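OTU domain-containing protein wMelOTU (Wolbachia pipientis wMel, PDB 6W9O) cleaves ubiquitin from modified proteins as a deubiquitinase of the OTU cysteine protease family, probably serving the bacterium as an effector. Local coordinates at residues F42-Q46 with L206-E210; G51-F55 with L75-C79; P126-R131 with I160-S165; K140-I144 with V174-D178. Residues are numbered along the deposited sequence.

Overall arrangement
Following the chain from its first modelled residues, interaction 1 opens on strand 42-44, an outermost strand of the mixed sheet, and closes only at the C-terminal helix 203-209, so its long loop encloses the other three contacts. Interaction 2 closes first, packing the start of helix 53-66 against helix 72-84. Interactions 3 and 4 follow it and cross: 126-131 is followed by 140-144, then 160-165, then 174-178. Interaction 3 sets helix 126-137 against the hairpin of strands 155-161 and 164-167, while interaction 4 joins strand 140-146 to the loop before strand 181-188. F54 packs on both P126 and L141, and F42 reaches Y176, bringing interaction 4 against interaction 1.

Interaction 1: F42-Q46 with L206-E210; sequences FYVGQ and LQEQE
This is a strand-to-helix contact at the edge of the fold: an outermost strand of the sheet, 42-44, meets the last turn of the C-terminal helix 203-209. The 42-46 backbone is extended, with Y43 at phi/psi -147/158, and pairs with strand 191-197 through Y43 to L196 and G45 to P194. Residues 206-209 are helical, and the closest CA atoms, those of G45 and Q209, are 7.0 Å apart. Y43, with chi1 at 62° (p), reaches toward the helix: its CE2 lies 3.7 Å from L206 CD2 and its CE1 3.6 Å from Q209 CG, while its hydroxyl bonds to S201. Q209 (chi1 t, chi2 p, chi3 -137°) brings its amide to that of Q46 (chi1 m, chi2 p, chi3 47°). The pairing is strained: Q46 NE2 donates to Q209 OE1 at a very short 2.3 Å, Q209 NE2 donates weakly to Q46 OE1 at 2.8 Å, and Q46 OE1 and Q209 OE1 are crowded at 2.8 Å. Q209 is poorly ordered, so the modelled amides call for caution. Chemically, Y43 packs on L206 and the aliphatic part of Q209, beside a polar amide pair whose weight that disorder limits.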
loop_
_atom_site.group_PDB
_atom_site.type_symbol
_atom_site.label_atom_id
_atom_site.label_comp_id
_atom_site.label_asym_id
_atom_site.label_seq_id
_atom_site.Cartn_x
_atom_site.Cartn_y
_atom_site.Cartn_z
ATOM N N PHE A 42 11.769 -7.175 -11.844
ATOM C CA PHE A 42 10.989 -7.145 -10.604
ATOM C C PHE A 42 10.741 -8.550 -10.092
ATOM O O PHE A 42 10.839 -9.526 -10.844
ATOM C CB PHE A 42 9.628 -6.433 -10.791
ATOM C CG PHE A 42 9.772 -4.911 -10.884
ATOM C CD1 PHE A 42 9.492 -4.097 -9.772
ATOM C CD2 PHE A 42 10.187 -4.335 -12.091
ATOM C CE1 PHE A 42 9.647 -2.708 -9.853
ATOM C CE2 PHE A 42 10.349 -3.014 -12.175
ATOM C CZ PHE A 42 10.063 -2.169 -11.081
ATOM N N TYR A 43 10.545 -8.652 -8.789
ATOM C CA TYR A 43 10.301 -9.961 -8.180
ATOM C C TYR A 43 9.359 -9.749 -7.016
ATOM O O TYR A 43 9.227 -8.640 -6.501
ATOM C CB TYR A 43 11.610 -10.613 -7.705
ATOM C CG TYR A 43 12.340 -9.834 -6.625
ATOM C CD1 TYR A 43 12.210 -10.176 -5.295
ATOM C CD2 TYR A 43 13.202 -8.791 -6.945
ATOM C CE1 TYR A 43 12.878 -9.505 -4.295
ATOM C CE2 TYR A 43 13.861 -8.114 -5.936
ATOM C CZ TYR A 43 13.709 -8.461 -4.633
ATOM O OH TYR A 43 14.404 -7.719 -3.664
ATOM N N VAL A 44 8.673 -10.829 -6.626
ATOM C CA VAL A 44 7.793 -10.809 -5.465
ATOM C C VAL A 44 8.606 -11.080 -4.190
ATOM O O VAL A 44 9.202 -12.145 -4.039
ATOM C CB VAL A 44 6.643 -11.819 -5.636
ATOM C CG1 VAL A 44 5.721 -11.705 -4.434
ATOM C CG2 VAL A 44 5.900 -11.524 -6.940
ATOM N N GLY A 45 8.592 -10.117 -3.257
ATOM C CA GLY A 45 9.263 -10.224 -1.972
ATOM C C GLY A 45 8.378 -10.923 -0.961
ATOM O O GLY A 45 7.378 -11.561 -1.297
ATOM N N GLN A 46 8.739 -10.789 0.294
ATOM C CA GLN A 46 8.006 -11.396 1.391
ATOM C C GLN A 46 7.508 -10.295 2.296
ATOM O O GLN A 46 8.191 -9.311 2.507
ATOM C CB GLN A 46 8.879 -12.332 2.220
ATOM C CG GLN A 46 9.071 -13.682 1.589
ATOM C CD GLN A 46 10.169 -13.652 0.561
ATOM O OE1 GLN A 46 11.256 -13.121 0.813
ATOM N NE2 GLN A 46 9.901 -14.217 -0.615
ATOM N N LEU A 206 19.020 -10.111 -2.187
ATOM C CA LEU A 206 18.688 -11.051 -3.245
ATOM C C LEU A 206 19.020 -12.488 -2.871
ATOM O O LEU A 206 18.285 -13.403 -3.266
ATOM C CB LEU A 206 19.356 -10.678 -4.556
ATOM C CG LEU A 206 18.833 -9.361 -5.111
ATOM C CD1 LEU A 206 19.588 -9.084 -6.388
ATOM C CD2 LEU A 206 17.327 -9.416 -5.383
ATOM N N GLN A 207 20.107 -12.714 -2.131
ATOM C CA GLN A 207 20.386 -14.062 -1.634
ATOM C C GLN A 207 19.346 -14.509 -0.614
ATOM O O GLN A 207 19.002 -15.697 -0.555
ATOM C CB GLN A 207 21.779 -14.103 -1.016
ATOM C CG GLN A 207 22.904 -13.903 -2.039
ATOM C CD GLN A 207 24.216 -14.551 -1.612
ATOM O OE1 GLN A 207 24.970 -15.076 -2.446
ATOM N NE2 GLN A 207 24.498 -14.515 -0.305
ATOM N N GLU A 208 18.858 -13.587 0.223
ATOM C CA GLU A 208 17.808 -13.948 1.176
ATOM C C GLU A 208 16.510 -14.278 0.456
ATOM O O GLU A 208 15.735 -15.121 0.918
ATOM C CB GLU A 208 17.589 -12.833 2.205
ATOM C CG GLU A 208 18.884 -12.336 2.839
ATOM C CD GLU A 208 18.740 -11.910 4.284
ATOM O OE1 GLU A 208 17.807 -11.124 4.583
ATOM O OE2 GLU A 208 19.580 -12.346 5.113
ATOM N N GLN A 209 16.270 -13.632 -0.681
ATOM C CA GLN A 209 15.150 -13.999 -1.529
ATOM C C GLN A 209 15.344 -15.381 -2.150
ATOM O O GLN A 209 14.371 -16.123 -2.316
ATOM C CB GLN A 209 14.968 -12.928 -2.603
ATOM C CG GLN A 209 13.570 -12.826 -3.109
ATOM C CD GLN A 209 12.557 -12.627 -1.987
ATOM O OE1 GLN A 209 11.499 -13.255 -1.992
ATOM N NE2 GLN A 209 12.871 -11.749 -1.028
ATOM N N GLU A 210 16.578 -15.749 -2.487
ATOM C CA GLU A 210 16.842 -17.048 -3.106
ATOM C C GLU A 210 17.101 -18.113 -2.048
ATOM O O GLU A 210 16.232 -18.931 -1.755
ATOM C CB GLU A 210 18.021 -16.961 -4.084
#

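Interaction 2: G51-F55 with L75-C79; sequences GSCFF and LRNDC
R76 and F55 make most of this buried helix-to-helix contact, and their rotamers define it. L75-C79 is regular helix, and F55 and L75 bring their CA atoms to 6.4 Å. F55 (chi1 m, chi2 -78°) points at that helix. R76 (chi1 m, chi2 and chi3 t, chi4 -82°) lies along the ring: its CG sits 3.7 Å from the F55 ring centroid, nearly on the normal, a CH-pi contact, and its CZ is 3.4 Å from F55 CE2. L75 (m, t) adds CB at 3.9 Å from F55 CD1, and C79 SG sits at the ring edge, 4.3 Å from F55 CE1. S52 OG (chi1 m) accepts from R76 NE at 3.1 Å and R76 NH2 at 2.9 Å. G51, at phi 107°, needs to be glycine. The run N50-F55 entering helix 53-66 fits the OTU cysteine motif, so C53 is probably the nucleophile. The arginine, also bonded to I117 and R122 carbonyls, thus pairs its charge with neutral oxygens while its aliphatic part packs on the ring.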
loop_
_atom_site.group_PDB
_atom_site.type_symbol
_atom_site.label_atom_id
_atom_site.label_comp_id
_atom_site.label_asym_id
_atom_site.label_seq_id
_atom_site.Cartn_x
_atom_site.Cartn_y
_atom_site.Cartn_z
ATOM N N GLY A 51 -0.991 -10.020 10.002
ATOM C CA GLY A 51 -2.114 -9.164 9.695
ATOM C C GLY A 51 -1.672 -7.854 9.063
ATOM O O GLY A 51 -2.518 -7.090 8.564
ATOM N N SER A 52 -0.370 -7.526 9.147
ATOM C CA SER A 52 0.128 -6.257 8.649
ATOM C C SER A 52 0.781 -6.360 7.279
ATOM O O SER A 52 1.520 -5.443 6.895
ATOM C CB SER A 52 1.121 -5.665 9.648
ATOM O OG SER A 52 0.368 -5.275 10.818
ATOM N N CYS A 53 0.450 -7.392 6.483
ATOM C CA CYS A 53 1.144 -7.536 5.194
ATOM C C CYS A 53 0.937 -6.350 4.270
ATOM O O CYS A 53 1.801 -6.092 3.431
ATOM C CB CYS A 53 0.689 -8.812 4.476
ATOM S SG CYS A 53 -1.063 -8.846 3.988
ATOM N N PHE A 54 -0.212 -5.651 4.328
ATOM C CA PHE A 54 -0.374 -4.507 3.436
ATOM C C PHE A 54 0.632 -3.444 3.792
ATOM O O PHE A 54 1.348 -2.926 2.912
ATOM C CB PHE A 54 -1.801 -3.896 3.574
ATOM C CG PHE A 54 -1.917 -2.599 2.864
ATOM C CD1 PHE A 54 -1.983 -2.563 1.454
ATOM C CD2 PHE A 54 -1.837 -1.433 3.576
ATOM C CE1 PHE A 54 -1.968 -1.369 0.778
ATOM C CE2 PHE A 54 -1.826 -0.207 2.920
ATOM C CZ PHE A 54 -1.873 -0.175 1.499
ATOM N N PHE A 55 0.702 -3.113 5.075
ATOM C CA PHE A 55 1.603 -2.052 5.538
ATOM C C PHE A 55 3.050 -2.434 5.311
ATOM O O PHE A 55 3.881 -1.574 4.913
ATOM C CB PHE A 55 1.332 -1.804 7.027
ATOM C CG PHE A 55 -0.101 -1.370 7.279
ATOM C CD1 PHE A 55 -0.513 -0.079 7.039
ATOM C CD2 PHE A 55 -1.022 -2.312 7.731
ATOM C CE1 PHE A 55 -1.821 0.296 7.226
ATOM C CE2 PHE A 55 -2.339 -1.928 7.928
ATOM C CZ PHE A 55 -2.735 -0.641 7.689
ATOM N N LEU A 75 3.103 3.324 9.804
ATOM C CA LEU A 75 2.122 3.480 8.731
ATOM C C LEU A 75 0.694 3.345 9.270
ATOM O O LEU A 75 -0.189 4.129 8.890
ATOM C CB LEU A 75 2.359 2.484 7.594
ATOM C CG LEU A 75 3.703 2.736 6.913
ATOM C CD1 LEU A 75 3.921 1.569 5.962
ATOM C CD2 LEU A 75 3.691 4.052 6.101
ATOM N N ARG A 76 0.460 2.404 10.206
ATOM C CA ARG A 76 -0.861 2.343 10.855
ATOM C C ARG A 76 -1.127 3.624 11.625
ATOM O O ARG A 76 -2.232 4.172 11.577
ATOM C CB ARG A 76 -0.951 1.133 11.802
ATOM C CG ARG A 76 -1.003 -0.215 11.071
ATOM C CD ARG A 76 -1.073 -1.333 12.111
ATOM N NE ARG A 76 -1.230 -2.660 11.478
ATOM C CZ ARG A 76 -2.402 -3.154 11.058
ATOM N NH1 ARG A 76 -3.549 -2.448 11.162
ATOM N NH2 ARG A 76 -2.417 -4.375 10.514
ATOM N N ASN A 77 -0.107 4.158 12.328
ATOM C CA ASN A 77 -0.318 5.404 13.072
ATOM C C ASN A 77 -0.640 6.585 12.145
ATOM O O ASN A 77 -1.416 7.472 12.526
ATOM C CB ASN A 77 0.923 5.723 13.888
ATOM C CG ASN A 77 0.631 6.769 14.907
ATOM O OD1 ASN A 77 -0.131 6.515 15.875
ATOM N ND2 ASN A 77 1.221 7.965 14.728
ATOM N N ASP A 78 -0.063 6.599 10.942
ATOM C CA ASP A 78 -0.385 7.650 9.963
ATOM C C ASP A 78 -1.865 7.579 9.586
ATOM O O ASP A 78 -2.524 8.610 9.381
ATOM C CB ASP A 78 0.411 7.428 8.664
ATOM C CG ASP A 78 1.949 7.662 8.806
ATOM O OD1 ASP A 78 2.385 8.426 9.708
ATOM O OD2 ASP A 78 2.657 7.046 7.971
ATOM N N CYS A 79 -2.419 6.367 9.581
ATOM C CA CYS A 79 -3.833 6.234 9.234
ATOM C C CYS A 79 -4.698 6.642 10.408
ATOM O O CYS A 79 -5.722 7.317 10.233
ATOM C CB CYS A 79 -4.114 4.779 8.817
ATOM S SG CYS A 79 -3.269 4.365 7.232
#

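Interaction 3: P126-R131 with I160-S165; sequences PDVEGR and IDNSGS
A guanidinium laid flat over a hairpin turn is the striking feature here. R131, fully extended with chi1 to chi4 near 180°, puts its CZ 3.4 Å from S163 C, with the S163-G164 peptide over one face, while its NE donates in plane to N162 O at 2.9 Å. The turn is type I, D161 to G164, closing a tight hairpin between strands 155-161 and 164-167, with G164 N to D161 O at 3.0 Å. D161 OD2 takes the S163 N at 2.9 Å, an Asx turn, and G164 at phi/psi 121/-164 must be glycine. The helix 126-137 side has a wide pi-type turn, R131 N to P126 O at 3.2 Å (weak). CA atoms of R131 and N162 lie 5.2 Å apart, those of D127 and S165 6.4 Å. I160 (m, t) fills the middle, its CD1 3.5 Å from P126 CB. S165 OG donates to D127 OD1 at 2.8 Å, and water 1 bridges that hydroxyl and D127 O. Helix and hairpin are therefore joined by an apolar centre with hydrogen bonds at both ends; the arginine meets the turn's peptide groups and makes a cation-pi contact with W90.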
loop_
_atom_site.group_PDB
_atom_site.type_symbol
_atom_site.label_atom_id
_atom_site.label_comp_id
_atom_site.label_asym_id
_atom_site.label_seq_id
_atom_site.Cartn_x
_atom_site.Cartn_y
_atom_site.Cartn_z
ATOM N N PRO A 126 -5.891 -1.244 0.327
ATOM C CA PRO A 126 -5.343 -0.198 -0.588
ATOM C C PRO A 126 -6.302 0.937 -0.831
ATOM O O PRO A 126 -5.844 2.080 -0.974
ATOM C CB PRO A 126 -5.103 -0.953 -1.901
ATOM C CG PRO A 126 -4.833 -2.370 -1.457
ATOM C CD PRO A 126 -5.734 -2.609 -0.223
ATOM N N ASP A 127 -7.615 0.679 -0.884
ATOM C CA ASP A 127 -8.538 1.737 -1.225
ATOM C C ASP A 127 -8.698 2.742 -0.097
ATOM O O ASP A 127 -9.206 3.847 -0.337
ATOM C CB ASP A 127 -9.919 1.186 -1.509
ATOM C CG ASP A 127 -9.982 0.328 -2.757
ATOM O OD1 ASP A 127 -9.271 0.599 -3.747
ATOM O OD2 ASP A 127 -10.803 -0.637 -2.736
ATOM N N VAL A 128 -8.364 2.353 1.141
ATOM C CA VAL A 128 -8.551 3.277 2.261
ATOM C C VAL A 128 -7.182 3.652 2.824
ATOM O O VAL A 128 -6.707 4.801 2.655
ATOM C CB VAL A 128 -9.462 2.692 3.360
ATOM C CG1 VAL A 128 -9.636 3.750 4.466
ATOM C CG2 VAL A 128 -10.842 2.305 2.762
ATOM N N GLU A 129 -6.522 2.708 3.478
ATOM C CA GLU A 129 -5.193 3.012 4.001
ATOM C C GLU A 129 -4.229 3.327 2.891
ATOM O O GLU A 129 -3.360 4.196 3.068
ATOM C CB GLU A 129 -4.695 1.831 4.822
ATOM C CG GLU A 129 -5.480 1.679 6.174
ATOM C CD GLU A 129 -6.865 1.127 6.006
ATOM O OE1 GLU A 129 -7.027 0.142 5.259
ATOM O OE2 GLU A 129 -7.776 1.699 6.623
ATOM N N GLY A 130 -4.334 2.662 1.732
ATOM C CA GLY A 130 -3.408 3.009 0.631
ATOM C C GLY A 130 -3.570 4.453 0.182
ATOM O O GLY A 130 -2.586 5.177 -0.013
ATOM N N ARG A 131 -4.803 4.931 0.077
ATOM C CA ARG A 131 -5.054 6.312 -0.324
ATOM C C ARG A 131 -4.500 7.297 0.712
ATOM O O ARG A 131 -3.877 8.322 0.351
ATOM C CB ARG A 131 -6.556 6.504 -0.541
ATOM C CG ARG A 131 -6.890 7.927 -0.941
ATOM C CD ARG A 131 -8.372 7.995 -1.459
ATOM N NE ARG A 131 -8.696 9.370 -1.809
ATOM C CZ ARG A 131 -9.884 9.739 -2.299
ATOM N NH1 ARG A 131 -10.815 8.826 -2.498
ATOM N NH2 ARG A 131 -10.106 11.005 -2.585
ATOM N N ILE A 160 -3.593 3.731 -7.359
ATOM C CA ILE A 160 -4.235 4.503 -6.309
ATOM C C ILE A 160 -3.356 5.715 -6.050
ATOM O O ILE A 160 -2.126 5.603 -6.047
ATOM C CB ILE A 160 -4.405 3.658 -5.035
ATOM C CG1 ILE A 160 -5.462 2.571 -5.350
ATOM C CG2 ILE A 160 -4.941 4.478 -3.856
ATOM C CD1 ILE A 160 -5.332 1.370 -4.531
ATOM N N ASP A 161 -3.968 6.875 -5.883
ATOM C CA ASP A 161 -3.174 8.008 -5.384
ATOM C C ASP A 161 -4.008 8.770 -4.382
ATOM O O ASP A 161 -4.999 8.253 -3.836
ATOM C CB ASP A 161 -2.641 8.853 -6.543
ATOM C CG ASP A 161 -3.736 9.559 -7.326
ATOM O OD1 ASP A 161 -3.371 10.196 -8.348
ATOM O OD2 ASP A 161 -4.938 9.509 -6.956
ATOM N N ASN A 162 -3.576 9.990 -4.074
ATOM C CA ASN A 162 -4.244 10.707 -3.002
ATOM C C ASN A 162 -5.709 10.959 -3.329
ATOM O O ASN A 162 -6.521 11.169 -2.397
ATOM C CB ASN A 162 -3.497 12.017 -2.694
ATOM C CG ASN A 162 -3.465 12.971 -3.853
ATOM O OD1 ASN A 162 -3.166 12.608 -4.988
ATOM N ND2 ASN A 162 -3.768 14.226 -3.569
ATOM N N SER A 163 -6.069 10.886 -4.615
ATOM C CA SER A 163 -7.449 11.128 -5.045
ATOM C C SER A 163 -8.271 9.862 -5.312
ATOM O O SER A 163 -9.421 9.978 -5.775
ATOM C CB SER A 163 -7.457 12.036 -6.271
ATOM O OG SER A 163 -6.857 11.370 -7.376
ATOM N N GLY A 164 -7.737 8.678 -5.048
ATOM C CA GLY A 164 -8.520 7.460 -5.160
ATOM C C GLY A 164 -7.969 6.453 -6.146
ATOM O O GLY A 164 -6.816 6.560 -6.552
ATOM N N SER A 165 -8.797 5.487 -6.542
ATOM C CA SER A 165 -8.369 4.218 -7.132
ATOM C C SER A 165 -8.938 4.123 -8.529
ATOM O O SER A 165 -10.125 4.349 -8.713
ATOM C CB SER A 165 -9.008 3.029 -6.382
ATOM O OG SER A 165 -8.887 3.107 -4.955
HETATM O O HOH W 1 -9.044 4.922 -2.945
HETATM O O HOH W 2 -5.911 11.082 0.307
#

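Interaction 4: K140-I144 with V174-D178; sequences KLHVI and VDYDD
H142, the residue with most surface covered, stands at the middle of strand 140-146, and V174 and D178 meet that strand from the loop that precedes strand 181-188. The loop thus packs over a central strand of the mixed sheet, one flanked by 181-188 and 155-161. The strand is extended, phi/psi -100/123 at H142; K140 and H142 point toward the loop, while L141 and V143 pack against P126 of helix 126-137. The loop makes a type I turn from D175 to D178, with D175 OD1 accepting from D177 N at 2.9 Å, an Asx turn. CA atoms of H142 and V174 are 7.2 Å apart, those of K140 and D178 9.5 Å. V174 (chi1 t) lies over one face of the H142 ring (chi1 t, chi2 -141°): CG1 is 3.6 Å from the centroid, 13° off the normal, a CH-pi contact. Y176 (chi1 m) comes to the ring edge, its OH 3.1 Å from H142 CE1 and 4.0 Å from CD1 of I144, which points sideways. The imidazole bonds to H183 through ND1 and to H157 through NE2. K140 (m, t, m, t) stretches to D178 (chi1 t), NZ to OD1 at a very short 2.5 Å, a salt bridge; D178 also bonds to T181 and S180. The contact joins two chemistries, a valine-covered histidine bonded within a histidine cluster, and a short charged pair where the chain turns into strand 181-188.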
loop_
_atom_site.group_PDB
_atom_site.type_symbol
_atom_site.label_atom_id
_atom_site.label_comp_id
_atom_site.label_asym_id
_atom_site.label_seq_id
_atom_site.Cartn_x
_atom_site.Cartn_y
_atom_site.Cartn_z
ATOM N N LYS A 140 2.320 7.206 -5.675
ATOM C CA LYS A 140 1.186 6.474 -6.281
ATOM C C LYS A 140 1.390 5.020 -5.925
ATOM O O LYS A 140 2.522 4.547 -5.897
ATOM C CB LYS A 140 1.216 6.588 -7.803
ATOM C CG LYS A 140 0.995 7.985 -8.298
ATOM C CD LYS A 140 1.659 8.179 -9.661
ATOM C CE LYS A 140 3.110 8.645 -9.422
ATOM N NZ LYS A 140 3.821 9.177 -10.634
ATOM N N LEU A 141 0.300 4.289 -5.643
ATOM C CA LEU A 141 0.401 2.888 -5.255
ATOM C C LEU A 141 -0.139 2.033 -6.406
ATOM O O LEU A 141 -1.329 2.144 -6.779
ATOM C CB LEU A 141 -0.464 2.666 -4.020
ATOM C CG LEU A 141 -0.687 1.209 -3.667
ATOM C CD1 LEU A 141 0.604 0.449 -3.383
ATOM C CD2 LEU A 141 -1.582 1.145 -2.382
ATOM N N HIS A 142 0.698 1.167 -6.965
ATOM C CA HIS A 142 0.322 0.229 -8.014
ATOM C C HIS A 142 0.085 -1.125 -7.365
ATOM O O HIS A 142 0.944 -1.637 -6.623
ATOM C CB HIS A 142 1.520 0.115 -8.969
ATOM C CG HIS A 142 1.406 -0.982 -9.985
ATOM N ND1 HIS A 142 2.512 -1.736 -10.333
ATOM C CD2 HIS A 142 0.343 -1.501 -10.664
ATOM C CE1 HIS A 142 2.144 -2.623 -11.253
ATOM N NE2 HIS A 142 0.828 -2.517 -11.446
ATOM N N VAL A 143 -1.123 -1.676 -7.563
ATOM C CA VAL A 143 -1.474 -3.000 -7.054
ATOM C C VAL A 143 -1.671 -3.898 -8.257
ATOM O O VAL A 143 -2.457 -3.562 -9.159
ATOM C CB VAL A 143 -2.750 -2.950 -6.198
ATOM C CG1 VAL A 143 -2.971 -4.352 -5.604
ATOM C CG2 VAL A 143 -2.651 -1.893 -5.089
ATOM N N ILE A 144 -0.986 -5.036 -8.283
ATOM C CA ILE A 144 -1.271 -6.068 -9.282
ATOM C C ILE A 144 -2.246 -7.040 -8.626
ATOM O O ILE A 144 -1.887 -7.652 -7.610
ATOM C CB ILE A 144 0.009 -6.806 -9.676
ATOM C CG1 ILE A 144 1.033 -5.830 -10.283
ATOM C CG2 ILE A 144 -0.332 -7.844 -10.733
ATOM C CD1 ILE A 144 2.373 -6.528 -10.778
ATOM N N VAL A 174 0.925 2.106 -15.935
ATOM C CA VAL A 174 1.885 1.916 -14.863
ATOM C C VAL A 174 3.261 2.257 -15.398
ATOM O O VAL A 174 3.623 1.822 -16.486
ATOM C CB VAL A 174 1.861 0.441 -14.427
ATOM C CG1 VAL A 174 2.859 0.193 -13.318
ATOM C CG2 VAL A 174 0.406 0.060 -13.966
ATOM N N ASP A 175 4.038 2.981 -14.610
ATOM C CA ASP A 175 5.387 3.381 -15.026
ATOM C C ASP A 175 6.334 2.684 -14.062
ATOM O O ASP A 175 6.427 3.078 -12.897
ATOM C CB ASP A 175 5.513 4.899 -14.872
ATOM C CG ASP A 175 6.834 5.423 -15.368
ATOM O OD1 ASP A 175 7.785 4.622 -15.542
ATOM O OD2 ASP A 175 6.885 6.644 -15.651
ATOM N N TYR A 176 7.069 1.675 -14.555
ATOM C CA TYR A 176 7.998 0.934 -13.715
ATOM C C TYR A 176 9.349 1.629 -13.571
ATOM O O TYR A 176 10.247 1.071 -12.915
ATOM C CB TYR A 176 8.183 -0.466 -14.309
ATOM C CG TYR A 176 6.966 -1.380 -14.134
ATOM C CD1 TYR A 176 6.748 -2.009 -12.922
ATOM C CD2 TYR A 176 6.100 -1.621 -15.174
ATOM C CE1 TYR A 176 5.679 -2.871 -12.722
ATOM C CE2 TYR A 176 4.996 -2.493 -14.994
ATOM C CZ TYR A 176 4.848 -3.099 -13.765
ATOM O OH TYR A 176 3.754 -3.976 -13.562
ATOM N N ASP A 177 9.509 2.822 -14.150
ATOM C CA ASP A 177 10.721 3.621 -13.975
ATOM C C ASP A 177 10.468 4.864 -13.146
ATOM O O ASP A 177 11.321 5.743 -13.093
ATOM C CB ASP A 177 11.280 4.022 -15.338
ATOM C CG ASP A 177 11.688 2.809 -16.153
ATOM O OD1 ASP A 177 12.542 2.023 -15.669
ATOM O OD2 ASP A 177 11.123 2.576 -17.232
ATOM N N ASP A 178 9.327 4.978 -12.513
ATOM C CA ASP A 178 8.959 6.150 -11.730
ATOM C C ASP A 178 9.246 5.893 -10.257
ATOM O O ASP A 178 8.586 5.053 -9.620
ATOM C CB ASP A 178 7.454 6.372 -11.898
ATOM C CG ASP A 178 6.927 7.512 -11.031
ATOM O OD1 ASP A 178 5.703 7.549 -10.776
ATOM O OD2 ASP A 178 7.722 8.409 -10.632
#